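Local coordinates for protein glycosyl hydrolase (Bacteroides ovatus, PDB 3QC2) that is of undetermined function but has the beta-propeller fold shared by a large group of glycosyl hydrolases, at residues W14-F19 with E327-F332; H162-A167 with K173-G178. All blocks are in the same frame, centred on the assembly; numbering follows the deposited sequence.

Contact 1: residues W14-F19 with E327-F332; sequences WAFGGF and EGMVYF
The terminal methyl of Met329, modelled as selenomethionine, reaches two phenylalanines at once, Phe16 and Phe19, and all of the contact between the segments is apolar. Toward Phe16 it makes a CH-pi interaction: CE lies 4.0 Å from the centroid of the Phe16 ring, 24° off the ring normal, displaced over one face toward the rim, so that CD2 is the nearest ring atom at 3.7 Å. Toward Phe19 the approach is different, with CE meeting the edge of that ring near its plane, 4.1 Å from CZ.

The gap between the two backbones is spanned by the length of one side chain. Met329 is extended throughout, its CG anti to the backbone N (chi1 -168°), and this carries the methyl across from a strand whose nearest CA, that of Met329 itself, lies 11.1 Å from the CA of Phe19. Between the two rings the chain passes through a cis peptide bond, Gly17 to Gly18. Trp336 also touches Met329 and packs edge-to-face with Phe16.

Between these two segments the hold rests on van der Waals packing and the burial of three apolar side chains, while the loop takes its hydrogen bonds from other partners, such as Phe16 O from Gln287.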
loop_
_atom_site.group_PDB
_atom_site.type_symbol
_atom_site.label_atom_id
_atom_site.label_comp_id
_atom_site.label_asym_id
_atom_site.label_seq_id
_atom_site.Cartn_x
_atom_site.Cartn_y
_atom_site.Cartn_z
ATOM N N TRP A 14 17.254 -13.211 2.113
ATOM C CA TRP A 14 16.891 -12.085 1.198
ATOM C C TRP A 14 15.692 -11.243 1.689
ATOM O O TRP A 14 15.529 -10.099 1.286
ATOM C CB TRP A 14 16.610 -12.606 -0.221
ATOM C CG TRP A 14 15.512 -13.633 -0.296
ATOM C CD1 TRP A 14 15.661 -14.997 -0.339
ATOM C CD2 TRP A 14 14.104 -13.384 -0.343
ATOM N NE1 TRP A 14 14.427 -15.606 -0.407
ATOM C CE2 TRP A 14 13.457 -14.638 -0.410
ATOM C CE3 TRP A 14 13.326 -12.228 -0.342
ATOM C CZ2 TRP A 14 12.075 -14.757 -0.472
ATOM C CZ3 TRP A 14 11.959 -12.350 -0.397
ATOM C CH2 TRP A 14 11.344 -13.605 -0.460
ATOM N N ALA A 15 14.865 -11.823 2.555
ATOM C CA ALA A 15 13.647 -11.156 3.044
ATOM C C ALA A 15 13.897 -10.141 4.169
ATOM O O ALA A 15 14.877 -10.226 4.881
ATOM C CB ALA A 15 12.626 -12.218 3.514
ATOM N N PHE A 16 12.980 -9.176 4.290
ATOM C CA PHE A 16 13.005 -8.179 5.362
ATOM C C PHE A 16 12.260 -8.766 6.545
ATOM O O PHE A 16 11.208 -9.403 6.365
ATOM C CB PHE A 16 12.280 -6.882 4.937
ATOM C CG PHE A 16 13.015 -6.073 3.896
ATOM C CD1 PHE A 16 12.992 -6.447 2.556
ATOM C CD2 PHE A 16 13.708 -4.920 4.253
ATOM C CE1 PHE A 16 13.665 -5.693 1.591
ATOM C CE2 PHE A 16 14.378 -4.163 3.292
ATOM C CZ PHE A 16 14.355 -4.550 1.962
ATOM N N GLY A 17 12.776 -8.555 7.747
ATOM C CA GLY A 17 12.102 -9.032 8.951
ATOM C C GLY A 17 13.028 -9.604 10.003
ATOM O O GLY A 17 14.185 -9.882 9.728
ATOM N N GLY A 18 12.514 -9.811 11.215
ATOM C CA GLY A 18 11.105 -9.542 11.558
ATOM C C GLY A 18 10.799 -8.089 11.915
ATOM O O GLY A 18 11.680 -7.340 12.317
ATOM N N PHE A 19 9.528 -7.714 11.743
ATOM C CA PHE A 19 9.031 -6.388 12.077
ATOM C C PHE A 19 8.353 -6.495 13.428
ATOM O O PHE A 19 7.284 -7.088 13.556
ATOM C CB PHE A 19 8.053 -5.902 11.024
ATOM C CG PHE A 19 8.693 -5.604 9.699
ATOM C CD1 PHE A 19 9.024 -6.624 8.831
ATOM C CD2 PHE A 19 8.959 -4.299 9.322
ATOM C CE1 PHE A 19 9.614 -6.347 7.595
ATOM C CE2 PHE A 19 9.542 -4.018 8.095
ATOM C CZ PHE A 19 9.868 -5.048 7.233
ATOM N N GLU A 327 1.351 -1.362 3.483
ATOM C CA GLU A 327 1.267 -0.384 2.396
ATOM C C GLU A 327 2.308 0.753 2.438
ATOM O O GLU A 327 2.630 1.334 1.382
ATOM C CB GLU A 327 -0.150 0.188 2.411
ATOM C CG GLU A 327 -0.541 1.047 1.238
ATOM C CD GLU A 327 -2.058 1.326 1.224
ATOM O OE1 GLU A 327 -2.819 0.511 1.756
ATOM O OE2 GLU A 327 -2.473 2.344 0.674
ATOM N N GLY A 328 2.813 1.080 3.636
ATOM C CA GLY A 328 3.825 2.146 3.810
ATOM C C GLY A 328 5.086 1.579 4.422
ATOM O O GLY A 328 5.025 0.650 5.254
HETATM N N MSE A 329 6.234 2.142 4.053
HETATM C CA MSE A 329 7.511 1.632 4.528
HETATM C C MSE A 329 8.601 2.706 4.400
HETATM O O MSE A 329 8.773 3.292 3.335
HETATM C CB MSE A 329 7.858 0.397 3.706
HETATM C CG MSE A 329 8.984 -0.427 4.206
HETATM SE SE MSE A 329 9.069 -2.115 3.186
HETATM C CE MSE A 329 10.712 -2.789 3.967
ATOM N N VAL A 330 9.330 2.958 5.488
ATOM C CA VAL A 330 10.354 3.995 5.490
ATOM C C VAL A 330 11.640 3.557 6.185
ATOM O O VAL A 330 11.605 3.022 7.283
ATOM C CB VAL A 330 9.850 5.292 6.210
ATOM C CG1 VAL A 330 10.843 6.417 6.013
ATOM C CG2 VAL A 330 8.460 5.725 5.697
ATOM N N TYR A 331 12.774 3.791 5.526
ATOM C CA TYR A 331 14.077 3.519 6.116
ATOM C C TYR A 331 14.430 4.794 6.852
ATOM O O TYR A 331 14.696 5.828 6.232
ATOM C CB TYR A 331 15.102 3.187 5.042
ATOM C CG TYR A 331 16.449 2.768 5.581
ATOM C CD1 TYR A 331 16.562 1.690 6.451
ATOM C CD2 TYR A 331 17.624 3.410 5.174
ATOM C CE1 TYR A 331 17.796 1.285 6.936
ATOM C CE2 TYR A 331 18.859 3.005 5.646
ATOM C CZ TYR A 331 18.939 1.943 6.526
ATOM O OH TYR A 331 20.158 1.533 7.010
ATOM N N PHE A 332 14.421 4.724 8.177
ATOM C CA PHE A 332 14.612 5.902 9.012
ATOM C C PHE A 332 15.495 5.572 10.189
ATOM O O PHE A 332 15.217 4.642 10.930
ATOM C CB PHE A 332 13.225 6.378 9.481
ATOM C CG PHE A 332 13.233 7.671 10.260
ATOM C CD1 PHE A 332 13.483 8.895 9.615
ATOM C CD2 PHE A 332 12.932 7.681 11.623
ATOM C CE1 PHE A 332 13.467 10.087 10.324
ATOM C CE2 PHE A 332 12.913 8.887 12.345
ATOM C CZ PHE A 332 13.177 10.084 11.697
#

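Contact 2: residues H162-A167 with K173-G178; sequences HGPAFA and KFFNLG
Ala167 and Pro164 both pack against the Phe175 ring. The methyl of Ala167 is the closer bump, meeting the ring at its edge, near its plane, with CB 3.6 Å from Phe175 CD2. Pro164 approaches obliquely, its CG 4.2 Å from Phe175 CE2. Phe175 fits alongside them because its CG is anti to the backbone N (chi1 -171°), which swings the ring back beside the first turn.

A second group of side chains meets around Phe166. Phe166 and Phe174 touch near their roots, CB to CB at 4.1 Å, and from there the Phe174 ring leads away. The tip of Leu177 fills the next position, CD2 lying 4.2 Å from CD2 of Phe166; the Phe166 ring also meets Trp206 and packs on Trp222 and Pro224, making it the buried member of the group.

Where the backbones themselves stand too far apart to bond directly, a water fits between them, donating to Phe166 O at 2.6 Å and accepting from Phe174 N at 2.7 Å. Each segment is folded by its own type I turn, Pro164 to Ala167 and Phe174 to Leu177, closed by Ala167 N to Pro164 O and Leu177 N to Phe174 O. Arg147 binds Phe175 O and Asn176 OD1 from outside.

Two turns joined by the short helix 169-172 thus form a compact link from an edge strand, 160-164, of a four-stranded antiparallel sheet to strand 182-189 of a separate mixed sheet, the kind of inter-blade connection found in beta-propellers.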
loop_
_atom_site.group_PDB
_atom_site.type_symbol
_atom_site.label_atom_id
_atom_site.label_comp_id
_atom_site.label_asym_id
_atom_site.label_seq_id
_atom_site.Cartn_x
_atom_site.Cartn_y
_atom_site.Cartn_z
ATOM N N HIS A 162 -3.005 13.621 -12.043
ATOM C CA HIS A 162 -2.696 13.368 -13.451
ATOM C C HIS A 162 -3.626 12.323 -14.084
ATOM O O HIS A 162 -3.485 12.003 -15.264
ATOM C CB HIS A 162 -1.243 12.917 -13.589
ATOM C CG HIS A 162 -0.250 13.916 -13.081
ATOM N ND1 HIS A 162 0.224 14.954 -13.855
ATOM C CD2 HIS A 162 0.369 14.026 -11.881
ATOM C CE1 HIS A 162 1.087 15.668 -13.150
ATOM N NE2 HIS A 162 1.192 15.125 -11.948
ATOM N N GLY A 163 -4.563 11.786 -13.297
ATOM C CA GLY A 163 -5.523 10.804 -13.799
ATOM C C GLY A 163 -5.010 9.375 -13.786
ATOM O O GLY A 163 -3.936 9.109 -13.277
ATOM N N PRO A 164 -5.807 8.439 -14.336
ATOM C CA PRO A 164 -5.452 7.025 -14.389
ATOM C C PRO A 164 -4.050 6.769 -14.962
ATOM O O PRO A 164 -3.670 7.375 -15.959
ATOM C CB PRO A 164 -6.524 6.431 -15.309
ATOM C CG PRO A 164 -7.692 7.308 -15.147
ATOM C CD PRO A 164 -7.169 8.683 -14.865
ATOM N N ALA A 165 -3.307 5.862 -14.324
ATOM C CA ALA A 165 -1.952 5.537 -14.741
ATOM C C ALA A 165 -1.891 4.954 -16.158
ATOM O O ALA A 165 -0.943 5.218 -16.911
ATOM C CB ALA A 165 -1.300 4.549 -13.719
ATOM N N PHE A 166 -2.912 4.180 -16.521
ATOM C CA PHE A 166 -2.956 3.523 -17.818
ATOM C C PHE A 166 -3.922 4.201 -18.791
ATOM O O PHE A 166 -4.428 3.561 -19.700
ATOM C CB PHE A 166 -3.362 2.051 -17.640
ATOM C CG PHE A 166 -2.551 1.305 -16.587
ATOM C CD1 PHE A 166 -1.163 1.348 -16.591
ATOM C CD2 PHE A 166 -3.186 0.510 -15.632
ATOM C CE1 PHE A 166 -0.428 0.658 -15.643
ATOM C CE2 PHE A 166 -2.450 -0.193 -14.680
ATOM C CZ PHE A 166 -1.083 -0.122 -14.683
ATOM N N ALA A 167 -4.146 5.503 -18.618
ATOM C CA ALA A 167 -5.110 6.242 -19.454
ATOM C C ALA A 167 -4.753 6.330 -20.945
ATOM O O ALA A 167 -5.623 6.161 -21.799
ATOM C CB ALA A 167 -5.322 7.641 -18.897
ATOM N N LYS A 173 -6.549 1.742 -24.613
ATOM C CA LYS A 173 -7.070 0.367 -24.494
ATOM C C LYS A 173 -7.441 -0.017 -23.048
ATOM O O LYS A 173 -8.442 -0.688 -22.827
ATOM C CB LYS A 173 -6.046 -0.636 -25.048
ATOM C CG LYS A 173 -6.499 -2.100 -25.007
ATOM N N PHE A 174 -6.643 0.424 -22.076
ATOM C CA PHE A 174 -6.882 0.075 -20.668
ATOM C C PHE A 174 -7.479 1.199 -19.810
ATOM O O PHE A 174 -7.426 1.123 -18.587
ATOM C CB PHE A 174 -5.574 -0.409 -20.021
ATOM C CG PHE A 174 -5.031 -1.662 -20.624
ATOM C CD1 PHE A 174 -5.575 -2.900 -20.285
ATOM C CD2 PHE A 174 -3.958 -1.619 -21.513
ATOM C CE1 PHE A 174 -5.071 -4.081 -20.838
ATOM C CE2 PHE A 174 -3.446 -2.792 -22.067
ATOM C CZ PHE A 174 -4.007 -4.029 -21.730
ATOM N N PHE A 175 -8.063 2.220 -20.434
ATOM C CA PHE A 175 -8.651 3.335 -19.668
ATOM C C PHE A 175 -9.737 2.833 -18.687
ATOM O O PHE A 175 -9.804 3.295 -17.546
ATOM C CB PHE A 175 -9.232 4.417 -20.594
ATOM C CG PHE A 175 -9.655 5.673 -19.866
ATOM C CD1 PHE A 175 -10.937 5.796 -19.346
ATOM C CD2 PHE A 175 -8.762 6.723 -19.691
ATOM C CE1 PHE A 175 -11.324 6.958 -18.661
ATOM C CE2 PHE A 175 -9.141 7.890 -19.009
ATOM C CZ PHE A 175 -10.423 8.001 -18.496
ATOM N N ASN A 176 -10.568 1.891 -19.150
ATOM C CA ASN A 176 -11.651 1.311 -18.326
ATOM C C ASN A 176 -11.221 0.091 -17.502
ATOM O O ASN A 176 -12.058 -0.573 -16.891
ATOM C CB ASN A 176 -12.850 0.938 -19.219
ATOM C CG ASN A 176 -13.497 2.159 -19.878
ATOM O OD1 ASN A 176 -13.470 3.265 -19.330
ATOM N ND2 ASN A 176 -14.092 1.955 -21.046
ATOM N N LEU A 177 -9.924 -0.193 -17.467
ATOM C CA LEU A 177 -9.421 -1.336 -16.711
ATOM C C LEU A 177 -9.592 -1.128 -15.203
ATOM O O LEU A 177 -9.124 -0.131 -14.649
ATOM C CB LEU A 177 -7.936 -1.576 -17.020
ATOM C CG LEU A 177 -7.269 -2.737 -16.279
ATOM C CD1 LEU A 177 -7.865 -4.087 -16.713
ATOM C CD2 LEU A 177 -5.768 -2.706 -16.497
ATOM N N GLY A 178 -10.271 -2.076 -14.552
ATOM C CA GLY A 178 -10.439 -2.045 -13.114
ATOM C C GLY A 178 -9.110 -2.437 -12.496
ATOM O O GLY A 178 -8.619 -3.537 -12.737
HETATM O O HOH W 1 -4.891 2.506 -21.980
#

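How the contacts relate
Contact 1 is buried and contact 2 lies at the surface, and the two sit on opposite sides of the chain's centre, with their nearest atoms about 15 Å apart. They share no strand. Contact 1 joins parts of the sequence more than 300 residues apart, the N-terminal loop and strand 324-332, whereas contact 2 is local, its segments separated by five residues, and lies within the loop that contact 1 closes. The chemistry follows the setting: the buried contact is purely apolar, between one long side chain and two rings, while the surface contact pairs hydrophobic packing with a water bridge between backbone atoms.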